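Local atomic coordinates of molybdopterin biosynthesis Mog protein (Mycobacterium tuberculosis, PDB entry 2G4R), a protein that probably binds molybdopterin and takes part in the biosynthesis of the molybdenum cofactor. Residues 5-10 with 56-61; 26-31 with 65-70; 114-119 with 125-130. All coordinates share one frame; numbering follows the deposited sequence.

Overall arrangement
The three contacts share one mixed sheet. Strands 6-11, 65-69 and 123-128 run parallel as neighbours, and strand 117-120 joins antiparallel next to 123-128. Contact 1 (5-10 with 56-61) and contact 2 (26-31 with 65-70) interleave along the chain, their centres about 11 Å apart: helix 49-60 lies on one face of the sheet and helix 24-34 on the other. Contact 3 (114-119 with 125-130) follows both in the chain, with its centre about 11 Å from that of contact 2 and about 13 Å from that of contact 1. Backbone bonds between neighbouring strands connect all three, giving the layered alpha/beta core expected of a molybdopterin-binding domain.

Contact 1 of 3, residues 5-10 with 56-61; sequences SARIVV and HDAVNA
R7 on strand 6-11 faces A58 on helix 49-60, with the two CA atoms 7.0 Å apart, the closest CA pair across the two segments. R7 starts toward the helix and supplies almost the whole strand side of this modest interface, which buries 150 Å² in all. Its CG stands opposite the carbonyl carbon and next to the backbone N (chi1 -68°), and from CG to NE the chain is fully drawn out, which carries the guanidinium past A58 towards A61. On the way, the CD methylene rests on the methyl of A58, with CD 3.7 Å from A58 CB. Beyond it, R7 NH1 lies 3.6 Å from A58 CA, meeting the helix backbone obliquely.

The topology is that of a beta-alpha-beta crossover: helix 49-60 links the parallel strands 43-45 and 65-69 and, in passing, covers strand 6-11, which lies between them in the sheet. I8, the next residue along, points to the opposite face and packs on helix 24-34, so neighbouring residues of one strand serve two helical layers, as in the three-layer alpha/beta fold of this family.

At the end of R7, the methyl of A61 sits over one face of the guanidinium, its CB 3.8 Å from R7 NH2. The carbonyl of D57 comes near from an oblique direction, R7 NH1 standing 3.9 Å from D57 O. The D57 carboxylate turns away from the strand, leaving OD2 5.9 Å from R7 NH1; any attraction between the two charges is therefore at most a long-range one. R7 also packs on S38 of the second subunit, placing this partly buried contact beside the junction between chains, whereas A58 is buried and its methyl also meets I66 of strand 65-69.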
loop_
_atom_site.group_PDB
_atom_site.type_symbol
_atom_site.label_atom_id
_atom_site.label_comp_id
_atom_site.label_asym_id
_atom_site.label_seq_id
_atom_site.Cartn_x
_atom_site.Cartn_y
_atom_site.Cartn_z
ATOM N N SER A 5 3.607 0.029 24.706
ATOM C CA SER A 5 3.424 0.632 23.339
ATOM C C SER A 5 4.208 -0.025 22.202
ATOM O O SER A 5 5.383 -0.364 22.356
ATOM C CB SER A 5 3.734 2.131 23.341
ATOM O OG SER A 5 5.125 2.397 23.385
ATOM N N ALA A 6 3.565 -0.208 21.049
ATOM C CA ALA A 6 4.204 -0.969 19.980
ATOM C C ALA A 6 3.710 -0.549 18.606
ATOM O O ALA A 6 2.635 0.086 18.483
ATOM C CB ALA A 6 3.995 -2.524 20.201
ATOM N N ARG A 7 4.531 -0.867 17.595
ATOM C CA ARG A 7 4.113 -0.908 16.225
ATOM C C ARG A 7 4.474 -2.213 15.519
ATOM O O ARG A 7 5.458 -2.861 15.841
ATOM C CB ARG A 7 4.732 0.231 15.480
ATOM C CG ARG A 7 4.179 1.550 15.950
ATOM C CD ARG A 7 4.535 2.664 15.061
ATOM N NE ARG A 7 3.974 3.949 15.508
ATOM C CZ ARG A 7 4.263 5.113 14.924
ATOM N NH1 ARG A 7 5.050 5.161 13.839
ATOM N NH2 ARG A 7 3.755 6.242 15.419
ATOM N N ILE A 8 3.724 -2.471 14.447
ATOM C CA ILE A 8 3.841 -3.614 13.587
ATOM C C ILE A 8 4.057 -3.132 12.168
ATOM O O ILE A 8 3.290 -2.336 11.624
ATOM C CB ILE A 8 2.543 -4.456 13.590
ATOM C CG1 ILE A 8 2.205 -4.930 14.995
ATOM C CG2 ILE A 8 2.688 -5.695 12.701
ATOM C CD1 ILE A 8 0.783 -5.526 15.068
ATOM N N VAL A 9 5.109 -3.636 11.562
ATOM C CA VAL A 9 5.431 -3.276 10.212
ATOM C C VAL A 9 5.534 -4.574 9.443
ATOM O O VAL A 9 6.429 -5.397 9.660
ATOM C CB VAL A 9 6.745 -2.498 10.195
ATOM C CG1 VAL A 9 7.167 -2.203 8.773
ATOM C CG2 VAL A 9 6.629 -1.229 11.096
ATOM N N VAL A 10 4.595 -4.758 8.541
ATOM C CA VAL A 10 4.588 -5.897 7.634
ATOM C C VAL A 10 5.169 -5.416 6.314
ATOM O O VAL A 10 4.679 -4.434 5.725
ATOM C CB VAL A 10 3.156 -6.415 7.438
ATOM C CG1 VAL A 10 3.151 -7.622 6.502
ATOM C CG2 VAL A 10 2.515 -6.749 8.772
ATOM N N HIS A 56 12.247 4.420 11.273
ATOM C CA HIS A 56 12.701 5.714 11.819
ATOM C C HIS A 56 11.530 6.427 12.475
ATOM O O HIS A 56 11.636 6.926 13.581
ATOM C CB HIS A 56 13.336 6.572 10.736
ATOM C CG HIS A 56 14.772 6.232 10.454
ATOM N ND1 HIS A 56 15.784 6.428 11.368
ATOM C CD2 HIS A 56 15.362 5.716 9.351
ATOM C CE1 HIS A 56 16.935 6.064 10.835
ATOM N NE2 HIS A 56 16.705 5.630 9.611
ATOM N N ASP A 57 10.390 6.435 11.797
ATOM C CA ASP A 57 9.210 7.045 12.308
ATOM C C ASP A 57 8.785 6.407 13.623
ATOM O O ASP A 57 8.324 7.097 14.532
ATOM C CB ASP A 57 8.085 6.953 11.284
ATOM C CG ASP A 57 8.264 7.942 10.110
ATOM O OD1 ASP A 57 9.239 8.749 10.104
ATOM O OD2 ASP A 57 7.419 7.906 9.183
ATOM N N ALA A 58 8.952 5.093 13.759
ATOM C CA ALA A 58 8.432 4.455 14.933
ATOM C C ALA A 58 9.373 4.704 16.132
ATOM O O ALA A 58 8.929 4.963 17.258
ATOM C CB ALA A 58 8.173 2.969 14.667
ATOM N N VAL A 59 10.654 4.727 15.858
ATOM C CA VAL A 59 11.671 4.970 16.858
ATOM C C VAL A 59 11.538 6.414 17.365
ATOM O O VAL A 59 11.623 6.666 18.560
ATOM C CB VAL A 59 13.070 4.728 16.239
ATOM C CG1 VAL A 59 14.217 5.376 17.061
ATOM C CG2 VAL A 59 13.310 3.248 16.105
ATOM N N ASN A 60 11.283 7.339 16.432
ATOM C CA ASN A 60 11.225 8.751 16.737
ATOM C C ASN A 60 9.914 9.046 17.486
ATOM O O ASN A 60 9.869 9.952 18.318
ATOM C CB ASN A 60 11.545 9.613 15.469
ATOM C CG ASN A 60 12.975 9.305 14.874
ATOM O OD1 ASN A 60 13.660 8.365 15.325
ATOM N ND2 ASN A 60 13.402 10.072 13.835
ATOM N N ALA A 61 8.900 8.199 17.314
ATOM C CA ALA A 61 7.739 8.164 18.223
ATOM C C ALA A 61 8.013 7.659 19.674
ATOM O O ALA A 61 7.140 7.805 20.568
ATOM C CB ALA A 61 6.611 7.325 17.603
#

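Contact 2 of 3, residues 26-31 with 65-70; sequences PIIAGW and VIITSG
I28 of helix 24-34 lies against I67 of strand 65-69 in the helix-on-sheet layering of the alpha/beta fold of this family, the helix running nearly antiparallel to the strand (154°). The two axes come within 9.9 Å, a gap occupied mainly by the side chains of I28 and I67. The tight part is this pair, whose side chains slide past each other in opposite directions. Their gamma methyls meet, I28 CG2 being 3.6 Å from I67 CG2, and the same I28 methyl also touches I67 CB. In I28 the CG1 branch lies beside the backbone N (chi1 -57°) and then runs out extended, so that CD1 reaches along the strand to the next inward-facing residue, with I28 CD1 3.9 Å from S69 CB. The hydroxyl of S69 is itself engaged by P129 O, and the methylene alone meets the helix.

Contact is sparser at W31, which is partly exposed. Its side chain crosses that of I67 at about a right angle, and a single corner of the indole touches at an oblique approach. The rest of W31 is occupied elsewhere: its ring stacks with H35 and packs on L142 and L146. P26, at the start of the segment, is exposed. At the W31 end, the contact narrows to W31 CZ3 and I67 CD1, 4.0 Å apart.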
loop_
_atom_site.group_PDB
_atom_site.type_symbol
_atom_site.label_atom_id
_atom_site.label_comp_id
_atom_site.label_asym_id
_atom_site.label_seq_id
_atom_site.Cartn_x
_atom_site.Cartn_y
_atom_site.Cartn_z
ATOM N N PRO A 26 -2.127 -9.536 11.550
ATOM C CA PRO A 26 -3.134 -9.924 12.558
ATOM C C PRO A 26 -2.612 -10.891 13.655
ATOM O O PRO A 26 -2.971 -10.726 14.818
ATOM C CB PRO A 26 -4.240 -10.572 11.728
ATOM C CG PRO A 26 -4.009 -10.051 10.273
ATOM C CD PRO A 26 -2.562 -9.806 10.164
ATOM N N ILE A 27 -1.771 -11.848 13.290
ATOM C CA ILE A 27 -1.169 -12.718 14.279
ATOM C C ILE A 27 -0.383 -11.894 15.324
ATOM O O ILE A 27 -0.536 -12.078 16.539
ATOM C CB ILE A 27 -0.278 -13.839 13.666
ATOM C CG1 ILE A 27 -1.109 -14.752 12.749
ATOM C CG2 ILE A 27 0.380 -14.611 14.831
ATOM C CD1 ILE A 27 -0.304 -15.625 11.843
ATOM N N ILE A 28 0.439 -10.969 14.832
ATOM C CA ILE A 28 1.254 -10.141 15.715
ATOM C C ILE A 28 0.353 -9.236 16.580
ATOM O O ILE A 28 0.567 -9.094 17.785
ATOM C CB ILE A 28 2.305 -9.297 14.920
ATOM C CG1 ILE A 28 3.213 -10.213 14.087
ATOM C CG2 ILE A 28 3.173 -8.432 15.885
ATOM C CD1 ILE A 28 4.031 -9.468 13.079
ATOM N N ALA A 29 -0.678 -8.659 15.968
ATOM C CA ALA A 29 -1.608 -7.775 16.701
ATOM C C ALA A 29 -2.302 -8.498 17.845
ATOM O O ALA A 29 -2.487 -7.948 18.905
ATOM C CB ALA A 29 -2.600 -7.193 15.759
ATOM N N GLY A 30 -2.675 -9.741 17.636
ATOM C CA GLY A 30 -3.361 -10.518 18.657
ATOM C C GLY A 30 -2.428 -10.885 19.784
ATOM O O GLY A 30 -2.789 -10.808 20.957
ATOM N N TRP A 31 -1.212 -11.289 19.429
ATOM C CA TRP A 31 -0.216 -11.633 20.438
ATOM C C TRP A 31 0.130 -10.394 21.296
ATOM O O TRP A 31 0.286 -10.483 22.530
ATOM C CB TRP A 31 1.007 -12.241 19.767
ATOM C CG TRP A 31 2.145 -12.635 20.666
ATOM C CD1 TRP A 31 2.444 -13.881 21.122
ATOM C CD2 TRP A 31 3.174 -11.773 21.146
ATOM N NE1 TRP A 31 3.579 -13.846 21.890
ATOM C CE2 TRP A 31 4.056 -12.563 21.911
ATOM C CE3 TRP A 31 3.448 -10.416 20.991
ATOM C CZ2 TRP A 31 5.170 -12.032 22.538
ATOM C CZ3 TRP A 31 4.573 -9.876 21.638
ATOM C CH2 TRP A 31 5.417 -10.691 22.382
ATOM N N VAL A 65 8.357 -1.151 21.488
ATOM C CA VAL A 65 8.652 -2.321 20.683
ATOM C C VAL A 65 8.174 -2.209 19.252
ATOM O O VAL A 65 7.026 -1.786 18.962
ATOM C CB VAL A 65 8.038 -3.661 21.272
ATOM C CG1 VAL A 65 8.607 -4.850 20.531
ATOM C CG2 VAL A 65 8.284 -3.816 22.763
ATOM N N ILE A 66 9.027 -2.583 18.336
ATOM C CA ILE A 66 8.602 -2.723 16.937
ATOM C C ILE A 66 8.799 -4.156 16.472
ATOM O O ILE A 66 9.914 -4.712 16.561
ATOM C CB ILE A 66 9.356 -1.754 15.958
ATOM C CG1 ILE A 66 9.263 -0.305 16.398
ATOM C CG2 ILE A 66 8.886 -1.969 14.523
ATOM C CD1 ILE A 66 10.381 0.550 15.852
ATOM N N ILE A 67 7.720 -4.726 15.942
ATOM C CA ILE A 67 7.726 -6.065 15.402
ATOM C C ILE A 67 7.544 -5.988 13.900
ATOM O O ILE A 67 6.568 -5.436 13.409
ATOM C CB ILE A 67 6.729 -6.981 16.118
ATOM C CG1 ILE A 67 7.143 -7.109 17.602
ATOM C CG2 ILE A 67 6.782 -8.391 15.489
ATOM C CD1 ILE A 67 6.182 -7.921 18.499
ATOM N N THR A 68 8.530 -6.502 13.172
ATOM C CA THR A 68 8.446 -6.577 11.719
ATOM C C THR A 68 8.249 -8.013 11.243
ATOM O O THR A 68 8.745 -8.992 11.865
ATOM C CB THR A 68 9.698 -5.977 10.956
ATOM O OG1 THR A 68 10.791 -6.890 11.007
ATOM C CG2 THR A 68 10.100 -4.605 11.475
ATOM N N SER A 69 7.563 -8.134 10.109
ATOM C CA SER A 69 7.388 -9.381 9.433
ATOM C C SER A 69 7.628 -9.275 7.910
ATOM O O SER A 69 7.050 -8.399 7.234
ATOM C CB SER A 69 6.002 -9.974 9.729
ATOM O OG SER A 69 5.766 -11.174 8.971
ATOM N N GLY A 70 8.514 -10.167 7.429
ATOM C CA GLY A 70 8.801 -10.349 6.026
ATOM C C GLY A 70 10.052 -9.606 5.540
ATOM O O GLY A 70 10.596 -8.747 6.239
#

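Contact 3 of 3, residues 114-119 with 125-130; sequences RGVCGV and IINLPG
C117 pairs with I126 across two antiparallel strands, a non-hydrogen-bonded pair with the CA atoms 4.5 Å apart. The backbone of C117 crowds the neighbouring carbonyl, C117 CA lying 3.1 Å from I125 O in a CA-H...O contact. Its CB stands 3.5 Å from that same I125 O and also touches the delta methyl of I126. SG, placed beside the backbone N (chi1 -61°), continues over the I126 side chain and rests against both of its methyls, 3.8 Å from I126 CD1 and only slightly farther from I126 CG2. L95 and I99 of helix 93-102 cover this pair.

The next pair, G118 and I125, is hydrogen-bonded in both directions. G118 N donates to I125 O, and I125 N returns a nearly straight bond to G118 O (2.9 Å, 176° at the hydrogen). Where strand 117-120 begins, N127 N donates to V116 O. A water spans the same place, giving 2.6 Å to N127 O and a weak bond to V116 O. Beyond it G115 packs on the N127 side chain, G115 CA 3.7 Å from N127 CB, while R114 turns away to a salt bridge with E82. Strands 117-120 and 123-128 thus form a beta hairpin, in which 117-120 is the strand that runs against the parallel strands of the mixed sheet in this probable molybdopterin-binding domain.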
loop_
_atom_site.group_PDB
_atom_site.type_symbol
_atom_site.label_atom_id
_atom_site.label_comp_id
_atom_site.label_asym_id
_atom_site.label_seq_id
_atom_site.Cartn_x
_atom_site.Cartn_y
_atom_site.Cartn_z
ATOM N N ARG A 114 17.384 -13.821 7.438
ATOM C CA ARG A 114 18.457 -12.941 7.848
ATOM C C ARG A 114 18.039 -11.888 8.865
ATOM O O ARG A 114 18.732 -10.900 9.063
ATOM C CB ARG A 114 19.048 -12.243 6.620
ATOM C CG ARG A 114 19.540 -13.253 5.604
ATOM C CD ARG A 114 20.232 -12.498 4.506
ATOM N NE ARG A 114 19.332 -11.609 3.767
ATOM C CZ ARG A 114 19.418 -10.283 3.741
ATOM N NH1 ARG A 114 20.361 -9.626 4.437
ATOM N NH2 ARG A 114 18.554 -9.604 3.029
ATOM N N GLY A 115 16.946 -12.162 9.559
ATOM C CA GLY A 115 16.398 -11.233 10.521
ATOM C C GLY A 115 17.413 -10.901 11.602
ATOM O O GLY A 115 18.246 -11.733 11.989
ATOM N N VAL A 116 17.354 -9.659 12.014
ATOM C CA VAL A 116 18.037 -9.188 13.194
ATOM C C VAL A 116 16.998 -8.706 14.232
ATOM O O VAL A 116 15.792 -8.582 13.954
ATOM C CB VAL A 116 19.042 -8.077 12.838
ATOM C CG1 VAL A 116 20.048 -8.564 11.856
ATOM C CG2 VAL A 116 18.316 -6.814 12.284
ATOM N N CYS A 117 17.479 -8.515 15.432
ATOM C CA CYS A 117 16.793 -7.848 16.502
ATOM C C CYS A 117 17.816 -6.876 17.072
ATOM O O CYS A 117 19.013 -7.114 16.971
ATOM C CB CYS A 117 16.397 -8.799 17.605
ATOM S SG CYS A 117 15.248 -10.166 17.143
ATOM N N GLY A 118 17.353 -5.823 17.731
ATOM C CA GLY A 118 18.260 -4.896 18.407
ATOM C C GLY A 118 17.539 -3.831 19.155
ATOM O O GLY A 118 16.289 -3.866 19.298
ATOM N N VAL A 119 18.324 -2.859 19.623
ATOM C CA VAL A 119 17.813 -1.667 20.264
ATOM C C VAL A 119 18.229 -0.430 19.458
ATOM O O VAL A 119 19.358 -0.350 18.879
ATOM C CB VAL A 119 18.284 -1.563 21.762
ATOM C CG1 VAL A 119 17.815 -0.276 22.386
ATOM C CG2 VAL A 119 17.833 -2.758 22.592
ATOM N N ILE A 125 13.514 -3.578 18.617
ATOM C CA ILE A 125 13.062 -3.975 17.262
ATOM C C ILE A 125 13.357 -5.452 17.034
ATOM O O ILE A 125 14.491 -5.887 17.212
ATOM C CB ILE A 125 13.753 -3.179 16.117
ATOM C CG1 ILE A 125 13.760 -1.699 16.464
ATOM C CG2 ILE A 125 13.146 -3.560 14.720
ATOM C CD1 ILE A 125 14.118 -0.838 15.399
ATOM N N ILE A 126 12.340 -6.149 16.557
ATOM C CA ILE A 126 12.332 -7.609 16.284
ATOM C C ILE A 126 11.970 -7.908 14.822
ATOM O O ILE A 126 10.882 -7.588 14.379
ATOM C CB ILE A 126 11.297 -8.290 17.181
ATOM C CG1 ILE A 126 11.443 -7.852 18.674
ATOM C CG2 ILE A 126 11.354 -9.818 17.019
ATOM C CD1 ILE A 126 12.788 -8.239 19.324
ATOM N N ASN A 127 12.888 -8.497 14.047
ATOM C CA ASN A 127 12.531 -8.968 12.706
ATOM C C ASN A 127 12.025 -10.419 12.813
ATOM O O ASN A 127 12.690 -11.271 13.413
ATOM C CB ASN A 127 13.700 -8.962 11.710
ATOM C CG ASN A 127 14.259 -7.564 11.355
ATOM O OD1 ASN A 127 13.577 -6.513 11.420
ATOM N ND2 ASN A 127 15.475 -7.588 10.838
ATOM N N LEU A 128 10.846 -10.667 12.271
ATOM C CA LEU A 128 10.283 -12.008 12.120
ATOM C C LEU A 128 10.129 -12.366 10.645
ATOM O O LEU A 128 10.002 -11.492 9.792
ATOM C CB LEU A 128 8.919 -12.098 12.743
ATOM C CG LEU A 128 8.785 -11.845 14.233
ATOM C CD1 LEU A 128 7.374 -11.919 14.668
ATOM C CD2 LEU A 128 9.622 -12.816 14.985
ATOM N N PRO A 129 10.089 -13.690 10.342
ATOM C CA PRO A 129 9.919 -14.098 8.971
ATOM C C PRO A 129 8.535 -13.742 8.441
ATOM O O PRO A 129 7.673 -13.320 9.203
ATOM C CB PRO A 129 10.129 -15.625 9.033
ATOM C CG PRO A 129 9.658 -15.998 10.362
ATOM C CD PRO A 129 10.191 -14.846 11.237
ATOM N N GLY A 130 8.399 -13.792 7.123
ATOM C CA GLY A 130 7.155 -13.459 6.430
ATOM C C GLY A 130 6.318 -14.708 6.204
ATOM O O GLY A 130 5.896 -14.965 5.094
HETATM O O HOH W 1 15.212 -11.619 14.115
#